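PDB 5HQH: Lmo2119 protein from Listeria monocytogenes serovar 1/2a, which is of unknown function but carries a YbbR-like domain, a mostly beta-stranded piece of a longer protein. Local coordinates for residues K63-I67 with G68-V72. Sequence-based numbering, arbitrary orientation.
Sequences KNASI and GTQEV
Q70 reaches back across the turn and plugs its side-chain amide into the backbone of S66. NE2 of Q70 donates to the carbonyl O of S66 at 2.9 Å, in the carbonyl plane and almost exactly in the plane of the glutamine amide, with an N-H...O angle of 148°. NE2 of Q70 also donates to O of G68 at 3.2 Å, from well above that carbonyl's plane. The two acceptors use separate N-H bonds, consistent with the amide orientation modelled. At the other end OE1 of Q70 takes a very short hydrogen bond from a water, which accepts from N of S66 at 2.7 Å. Both polar groups of S66's backbone are therefore tied to one side chain, one directly and one through water. CB of A65 packs against OE1 of Q70 at 3.4 Å. The Q70 side chain gets there with CG tucked between backbone N and carbonyl carbon (chi1 55°), then runs out extended. G68 has positive phi (126°), in a backbone region open essentially to glycine. This surface loop connects antiparallel strands 57-61 and 68-77 as a beta-hairpin, bridged by Q70's amide; beyond it G68 and Q70 pair with V96 and V94 of strand 84-98.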
loop_
_atom_site.group_PDB
_atom_site.type_symbol
_atom_site.label_atom_id
_atom_site.label_comp_id
_atom_site.label_asym_id
_atom_site.label_seq_id
_atom_site.Cartn_x
_atom_site.Cartn_y
_atom_site.Cartn_z
ATOM N N LYS A 63 9.955 -5.197 5.048
ATOM C CA LYS A 63 11.150 -6.033 4.929
ATOM C C LYS A 63 12.169 -5.836 6.011
ATOM O O LYS A 63 12.848 -6.784 6.370
ATOM C CB LYS A 63 11.826 -5.841 3.562
ATOM C CG LYS A 63 12.866 -6.907 3.159
ATOM C CD LYS A 63 12.263 -8.296 2.915
ATOM C CE LYS A 63 11.098 -8.329 1.934
ATOM N NZ LYS A 63 11.420 -7.752 0.589
ATOM N N ASN A 64 12.284 -4.642 6.558
ATOM C CA ASN A 64 13.266 -4.423 7.606
ATOM C C ASN A 64 12.655 -4.388 9.017
ATOM O O ASN A 64 13.303 -3.939 9.971
ATOM C CB ASN A 64 14.020 -3.119 7.370
ATOM C CG ASN A 64 14.923 -3.168 6.169
ATOM O OD1 ASN A 64 15.092 -4.197 5.524
ATOM N ND2 ASN A 64 15.530 -2.055 5.871
ATOM N N ALA A 65 11.434 -4.887 9.157
ATOM C CA ALA A 65 10.750 -4.794 10.423
ATOM C C ALA A 65 11.250 -5.838 11.392
ATOM O O ALA A 65 11.695 -6.925 11.002
ATOM C CB ALA A 65 9.257 -4.959 10.203
ATOM N N SER A 66 11.236 -5.467 12.669
ATOM C CA SER A 66 11.514 -6.395 13.715
ATOM C C SER A 66 10.163 -6.880 14.222
ATOM O O SER A 66 9.080 -6.287 13.966
ATOM C CB SER A 66 12.348 -5.760 14.832
ATOM O OG SER A 66 11.687 -4.650 15.387
ATOM N N ILE A 67 10.237 -7.981 14.940
ATOM C CA ILE A 67 9.075 -8.636 15.458
ATOM C C ILE A 67 8.392 -7.713 16.415
ATOM O O ILE A 67 9.027 -7.078 17.278
ATOM C CB ILE A 67 9.466 -9.947 16.172
ATOM C CG1 ILE A 67 10.126 -10.900 15.155
ATOM C CG2 ILE A 67 8.262 -10.589 16.854
ATOM C CD1 ILE A 67 11.138 -11.836 15.783
ATOM N N GLY A 68 7.089 -7.631 16.276
ATOM C CA GLY A 68 6.294 -6.880 17.187
ATOM C C GLY A 68 5.404 -5.855 16.522
ATOM O O GLY A 68 5.225 -5.813 15.293
ATOM N N THR A 69 4.905 -4.951 17.324
ATOM C CA THR A 69 3.924 -3.962 16.846
ATOM C C THR A 69 4.605 -2.677 16.383
ATOM O O THR A 69 5.640 -2.262 16.919
ATOM C CB THR A 69 2.910 -3.696 17.957
ATOM O OG1 THR A 69 3.585 -3.510 19.227
ATOM C CG2 THR A 69 1.975 -4.887 18.108
ATOM N N GLN A 70 4.034 -2.032 15.368
ATOM C CA GLN A 70 4.596 -0.801 14.801
ATOM C C GLN A 70 3.579 -0.168 13.871
ATOM O O GLN A 70 2.440 -0.639 13.793
ATOM C CB GLN A 70 5.899 -1.108 14.096
ATOM C CG GLN A 70 5.775 -2.193 13.044
ATOM C CD GLN A 70 7.068 -2.920 12.879
ATOM O OE1 GLN A 70 7.947 -2.453 12.167
ATOM N NE2 GLN A 70 7.197 -4.080 13.551
ATOM N N GLU A 71 3.992 0.899 13.191
ATOM C CA GLU A 71 3.187 1.590 12.185
ATOM C C GLU A 71 3.994 1.696 10.907
ATOM O O GLU A 71 5.224 1.731 10.941
ATOM C CB GLU A 71 2.811 2.964 12.652
ATOM C CG GLU A 71 1.804 2.929 13.782
ATOM C CD GLU A 71 1.757 4.233 14.497
ATOM O OE1 GLU A 71 1.398 5.245 13.819
ATOM O OE2 GLU A 71 2.063 4.253 15.697
ATOM N N VAL A 72 3.290 1.763 9.792
ATOM C CA VAL A 72 3.946 1.807 8.474
ATOM C C VAL A 72 3.203 2.723 7.522
ATOM O O VAL A 72 1.984 2.684 7.437
ATOM C CB VAL A 72 4.104 0.386 7.862
ATOM C CG1 VAL A 72 2.760 -0.299 7.628
ATOM C CG2 VAL A 72 4.904 0.425 6.563
HETATM O O HOH W 1 10.197 -3.018 13.217
#